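Local coordinates for Alpha/beta hydrolase fold protein (Chitinophaga pinensis, PDB 4PW0) that is probably a serine hydrolase of the alpha/beta hydrolase fold, though its natural substrate is not known, at residues 43-48 against 198-203; 142-147 against 210-215. All coordinates share one frame; numbering follows the deposited sequence.

Contact 1 of 2, residues 43-48 against 198-203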
loop_
_atom_site.group_PDB
_atom_site.type_symbol
_atom_site.label_atom_id
_atom_site.label_comp_id
_atom_site.label_asym_id
_atom_site.label_seq_id
_atom_site.Cartn_x
_atom_site.Cartn_y
_atom_site.Cartn_z
ATOM N N GLN A 43 17.404 -4.065 -12.386
ATOM C CA GLN A 43 17.930 -2.781 -11.878
ATOM C C GLN A 43 17.471 -1.534 -12.639
ATOM O O GLN A 43 16.981 -1.605 -13.778
ATOM C CB GLN A 43 19.466 -2.885 -11.838
ATOM C CG GLN A 43 20.260 -1.798 -11.135
ATOM C CD GLN A 43 19.852 -1.558 -9.709
ATOM O OE1 GLN A 43 18.700 -1.179 -9.399
ATOM N NE2 GLN A 43 20.778 -1.849 -8.786
ATOM N N HIS A 44 17.643 -0.381 -11.992
ATOM C CA HIS A 44 17.345 0.925 -12.590
ATOM C C HIS A 44 18.334 1.440 -13.594
ATOM O O HIS A 44 19.401 0.859 -13.765
ATOM C CB HIS A 44 17.198 1.954 -11.448
ATOM C CG HIS A 44 18.485 2.367 -10.774
ATOM N ND1 HIS A 44 19.350 3.281 -11.320
ATOM C CD2 HIS A 44 19.003 2.071 -9.558
ATOM C CE1 HIS A 44 20.372 3.483 -10.500
ATOM N NE2 HIS A 44 20.167 2.792 -9.415
ATOM N N PHE A 45 18.034 2.619 -14.180
ATOM C CA PHE A 45 18.899 3.325 -15.197
ATOM C C PHE A 45 20.257 3.689 -14.638
ATOM O O PHE A 45 20.355 4.412 -13.685
ATOM C CB PHE A 45 18.193 4.615 -15.639
ATOM C CG PHE A 45 18.979 5.531 -16.551
ATOM C CD1 PHE A 45 19.488 5.085 -17.759
ATOM C CD2 PHE A 45 19.153 6.849 -16.242
ATOM C CE1 PHE A 45 20.177 5.955 -18.587
ATOM C CE2 PHE A 45 19.862 7.720 -17.045
ATOM C CZ PHE A 45 20.379 7.274 -18.254
ATOM N N THR A 46 21.294 3.170 -15.274
ATOM C CA THR A 46 22.717 3.305 -14.920
ATOM C C THR A 46 23.133 2.444 -13.728
ATOM O O THR A 46 24.325 2.402 -13.416
ATOM C CB THR A 46 23.237 4.729 -14.690
ATOM O OG1 THR A 46 22.902 5.178 -13.351
ATOM C CG2 THR A 46 22.734 5.683 -15.719
ATOM N N GLY A 47 22.206 1.780 -13.062
ATOM C CA GLY A 47 22.563 1.032 -11.848
ATOM C C GLY A 47 23.316 -0.233 -12.130
ATOM O O GLY A 47 23.082 -0.901 -13.134
ATOM N N THR A 48 24.173 -0.581 -11.185
ATOM C CA THR A 48 24.937 -1.841 -11.210
ATOM C C THR A 48 24.583 -2.646 -9.981
ATOM O O THR A 48 23.643 -2.343 -9.259
ATOM C CB THR A 48 26.453 -1.545 -11.273
ATOM O OG1 THR A 48 26.861 -0.954 -10.034
ATOM C CG2 THR A 48 26.766 -0.623 -12.465
ATOM N N GLN A 198 28.550 3.109 -23.005
ATOM C CA GLN A 198 27.706 2.452 -23.997
ATOM C C GLN A 198 26.382 1.986 -23.379
ATOM O O GLN A 198 25.307 2.143 -23.963
ATOM C CB GLN A 198 28.444 1.295 -24.664
ATOM C CG GLN A 198 27.705 0.709 -25.855
ATOM C CD GLN A 198 26.588 -0.277 -25.484
ATOM O OE1 GLN A 198 26.645 -1.019 -24.523
ATOM N NE2 GLN A 198 25.565 -0.313 -26.340
ATOM N N ALA A 199 26.457 1.380 -22.192
ATOM C CA ALA A 199 25.248 0.919 -21.529
ATOM C C ALA A 199 24.311 2.070 -21.204
ATOM O O ALA A 199 23.090 1.938 -21.378
ATOM C CB ALA A 199 25.624 0.149 -20.264
ATOM N N ILE A 200 24.855 3.170 -20.728
ATOM C CA ILE A 200 24.031 4.323 -20.354
ATOM C C ILE A 200 23.294 4.846 -21.592
ATOM O O ILE A 200 22.098 5.100 -21.537
ATOM C CB ILE A 200 24.845 5.438 -19.669
ATOM C CG1 ILE A 200 25.494 4.926 -18.379
ATOM C CG2 ILE A 200 23.967 6.657 -19.395
ATOM C CD1 ILE A 200 26.547 5.850 -17.835
ATOM N N GLY A 201 24.004 4.986 -22.731
ATOM C CA GLY A 201 23.337 5.481 -23.945
ATOM C C GLY A 201 22.258 4.543 -24.444
ATOM O O GLY A 201 21.170 4.999 -24.844
ATOM N N ALA A 202 22.503 3.233 -24.372
ATOM C CA ALA A 202 21.524 2.271 -24.815
ATOM C C ALA A 202 20.272 2.329 -23.921
ATOM O O ALA A 202 19.137 2.277 -24.407
ATOM C CB ALA A 202 22.120 0.875 -24.799
ATOM N N GLN A 203 20.493 2.424 -22.616
ATOM C CA GLN A 203 19.368 2.518 -21.677
ATOM C C GLN A 203 18.588 3.795 -21.834
ATOM O O GLN A 203 17.374 3.751 -21.757
ATOM C CB GLN A 203 19.859 2.382 -20.238
ATOM C CG GLN A 203 20.401 1.006 -19.907
ATOM C CD GLN A 203 20.901 0.935 -18.492
ATOM O OE1 GLN A 203 20.912 1.926 -17.763
ATOM N NE2 GLN A 203 21.338 -0.254 -18.089
HETATM O O HOH W 1 21.202 -0.757 -15.153
#

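Contact 2 of 2, residues 142-147 against 210-215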
loop_
_atom_site.group_PDB
_atom_site.type_symbol
_atom_site.label_atom_id
_atom_site.label_comp_id
_atom_site.label_asym_id
_atom_site.label_seq_id
_atom_site.Cartn_x
_atom_site.Cartn_y
_atom_site.Cartn_z
ATOM N N VAL A 142 5.137 11.137 -20.297
ATOM C CA VAL A 142 6.172 11.719 -19.441
ATOM C C VAL A 142 7.567 11.280 -19.909
ATOM O O VAL A 142 8.522 12.027 -19.757
ATOM C CB VAL A 142 5.945 11.366 -17.944
ATOM C CG1 VAL A 142 6.102 9.879 -17.693
ATOM C CG2 VAL A 142 6.854 12.170 -17.019
ATOM N N LEU A 143 7.685 10.077 -20.467
ATOM C CA LEU A 143 8.984 9.580 -20.873
ATOM C C LEU A 143 9.466 10.234 -22.170
ATOM O O LEU A 143 10.632 10.123 -22.490
ATOM C CB LEU A 143 8.966 8.066 -21.031
ATOM C CG LEU A 143 8.885 7.330 -19.676
ATOM C CD1 LEU A 143 8.703 5.856 -19.905
ATOM C CD2 LEU A 143 10.123 7.595 -18.797
ATOM N N HIS A 144 8.582 10.938 -22.895
ATOM C CA HIS A 144 9.056 11.650 -24.083
ATOM C C HIS A 144 10.084 12.691 -23.710
ATOM O O HIS A 144 10.940 13.058 -24.535
ATOM C CB HIS A 144 7.891 12.343 -24.807
ATOM C CG HIS A 144 6.827 11.416 -25.299
ATOM N ND1 HIS A 144 5.772 11.848 -26.074
ATOM C CD2 HIS A 144 6.609 10.104 -25.068
ATOM C CE1 HIS A 144 4.988 10.825 -26.341
ATOM N NE2 HIS A 144 5.458 9.762 -25.721
ATOM N N THR A 145 10.017 13.193 -22.485
ATOM C CA THR A 145 10.968 14.184 -21.991
ATOM C C THR A 145 12.040 13.659 -21.055
ATOM O O THR A 145 12.770 14.409 -20.424
ATOM C CB THR A 145 10.279 15.379 -21.391
ATOM O OG1 THR A 145 9.443 14.970 -20.342
ATOM C CG2 THR A 145 9.508 16.186 -22.533
ATOM N N PHE A 146 12.157 12.338 -21.012
ATOM C CA PHE A 146 13.203 11.704 -20.225
ATOM C C PHE A 146 14.599 12.211 -20.608
ATOM O O PHE A 146 15.375 12.493 -19.714
ATOM C CB PHE A 146 13.107 10.166 -20.322
ATOM C CG PHE A 146 14.174 9.467 -19.580
ATOM C CD1 PHE A 146 14.096 9.360 -18.238
ATOM C CD2 PHE A 146 15.254 8.859 -20.234
ATOM C CE1 PHE A 146 15.063 8.703 -17.520
ATOM C CE2 PHE A 146 16.214 8.197 -19.515
ATOM C CZ PHE A 146 16.132 8.133 -18.143
ATOM N N PRO A 147 14.897 12.359 -21.922
ATOM C CA PRO A 147 16.234 12.901 -22.219
ATOM C C PRO A 147 16.501 14.275 -21.611
ATOM O O PRO A 147 17.623 14.526 -21.170
ATOM C CB PRO A 147 16.264 12.929 -23.761
ATOM C CG PRO A 147 15.330 11.845 -24.173
ATOM C CD PRO A 147 14.191 11.970 -23.148
ATOM N N TRP A 210 10.343 3.314 -24.657
ATOM C CA TRP A 210 9.243 2.688 -23.920
ATOM C C TRP A 210 8.064 3.657 -23.886
ATOM O O TRP A 210 6.918 3.219 -23.991
ATOM C CB TRP A 210 9.708 2.323 -22.504
ATOM C CG TRP A 210 8.702 1.633 -21.643
ATOM C CD1 TRP A 210 7.958 2.193 -20.653
ATOM C CD2 TRP A 210 8.361 0.248 -21.655
ATOM N NE1 TRP A 210 7.178 1.241 -20.053
ATOM C CE2 TRP A 210 7.428 0.036 -20.623
ATOM C CE3 TRP A 210 8.754 -0.841 -22.425
ATOM C CZ2 TRP A 210 6.917 -1.220 -20.326
ATOM C CZ3 TRP A 210 8.238 -2.090 -22.123
ATOM C CH2 TRP A 210 7.343 -2.266 -21.071
ATOM N N GLY A 211 8.347 4.952 -23.729
ATOM C CA GLY A 211 7.292 5.959 -23.738
ATOM C C GLY A 211 6.834 6.382 -25.119
ATOM O O GLY A 211 5.643 6.622 -25.355
ATOM N N LYS A 212 7.769 6.502 -26.055
ATOM C CA LYS A 212 7.396 7.025 -27.374
ATOM C C LYS A 212 6.651 6.053 -28.243
ATOM O O LYS A 212 5.810 6.483 -29.062
ATOM C CB LYS A 212 8.632 7.477 -28.124
ATOM C CG LYS A 212 9.260 8.731 -27.529
ATOM C CD LYS A 212 10.450 9.215 -28.352
ATOM C CE LYS A 212 9.993 9.821 -29.686
ATOM N NZ LYS A 212 11.184 10.160 -30.527
ATOM N N LYS A 213 6.972 4.781 -28.141
ATOM C CA LYS A 213 6.389 3.788 -29.019
ATOM C C LYS A 213 4.982 3.424 -28.565
ATOM O O LYS A 213 4.713 3.364 -27.384
ATOM C CB LYS A 213 7.252 2.537 -29.153
ATOM C CG LYS A 213 8.646 2.792 -29.756
ATOM C CD LYS A 213 8.639 3.097 -31.226
ATOM C CE LYS A 213 10.056 3.234 -31.798
ATOM N NZ LYS A 213 10.827 2.000 -31.520
ATOM N N THR A 214 4.087 3.160 -29.525
ATOM C CA THR A 214 2.768 2.707 -29.199
ATOM C C THR A 214 2.860 1.403 -28.403
ATOM O O THR A 214 3.698 0.549 -28.712
ATOM C CB THR A 214 1.944 2.413 -30.479
ATOM O OG1 THR A 214 2.222 3.373 -31.512
ATOM C CG2 THR A 214 0.501 2.426 -30.128
ATOM N N PRO A 215 1.974 1.217 -27.397
ATOM C CA PRO A 215 2.038 -0.059 -26.665
ATOM C C PRO A 215 1.912 -1.274 -27.596
ATOM O O PRO A 215 1.154 -1.252 -28.614
ATOM C CB PRO A 215 0.847 0.030 -25.732
ATOM C CG PRO A 215 0.734 1.482 -25.453
ATOM C CD PRO A 215 0.995 2.127 -26.789
HETATM O O HOH W 2 3.212 8.038 -26.266
#

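Contact 1 of 2, residues 43-48 against 198-203
Gln203 and Phe45 meet obliquely, with the amide and ring planes 54° apart. CD of Gln203 is anti to its CA (chi2 179°), which sets the amide carbon toward the loop. There OE1 accepts a nearly straight bond from Thr46 N, 2.8 Å long at 167°, and the donor lies in the carbonyl plane. The other end of the amide, NE2, donates to water 1, which donates to His44 O and Gly47 O. Gln203 thus holds the type II turn from His44 to Gly47 directly through OE1 and through a water from NE2. The Phe45 ring presents its edge to the helix. Its CE1 lies 3.6 Å from Ile200 O, near the ring plane, and its CZ packs 3.8 Å from Ile200 CG2. One face of the ring is covered by Thr46 CG2, which sits over the centre. The same methyl also touches Ile200 CG1 at 3.9 Å. Phe45 also packs on Leu204 and Ile207. The His44 ring meets Phe166 edge-to-face and also touches the ring of Phe109. The contact joins the loop after strand 39-42, probably the counterpart of the oxyanion-hole loop of relatives, to helix 197-212, which probably belongs to the cap.

Contact 2 of 2, residues 142-147 against 210-215
The backbones come closest where Leu143 faces Gly211, with their CA atoms 4.9 Å apart, as the turn leading into helix 146-154 meets the C-terminal end of helix 197-212. Both segments lie in the helical insert between strands 127-133 and 226-231, probably the cap. Leu143 CB rests 3.8 Å from Gly211 CA. A side chain at Gly211 would point into Leu143, and a CB there would clash with Leu143 CB, so glycine permits this close approach. Leu143 and Trp210 lie side by side and point the same way. Leu143 CD1 meets the edge of the indole at CD1, 3.8 Å away and in the ring plane. The indole itself stacks on Phe114, and its NE1 donates to Ala136 O. His144 has CG anti to its carbonyl carbon (chi1 -61°), and its ring reaches the helix end edge-on. NE2 donates to Gly211 O over 3.2 Å. This bond is bent, at 139°, and the donor stands well above the carbonyl plane. Water 2 also lies in the plane of the imidazole, 2.9 Å from NE2, and donates to Gly211 O. The ring's CD2 touches Lys212 CG at 3.9 Å. An alanine in place of His144 would probably leave Gly211 O without its direct side-chain donor and open a gap beside the Lys212 chain. The long, bent bond and the water give Gly211 O two donors near the helix end, where such a carbonyl is likely to be electron-rich.

Overall arrangement
Contacts 1 and 2 both use helix 197-212, contact 1 near its start and contact 2 at its end. Their centres are about 16 Å apart. They meet directly through aromatic packing: Phe45 CD2 lies 3.8 Å from Phe146 CZ, and the two rings are edge-to-face. Ile207, between the two parts of the helix, touches Phe45, Leu143 and Phe146, and so links both sites. Ser110, His262 and Asp234 form a probable catalytic triad, with the serine on what is probably the nucleophile elbow. His44 of contact 1 touches this region, whereas Leu143 of contact 2 comes near without touching. Contact 1 is also nearer the chain centre, about 11 Å against 18 Å.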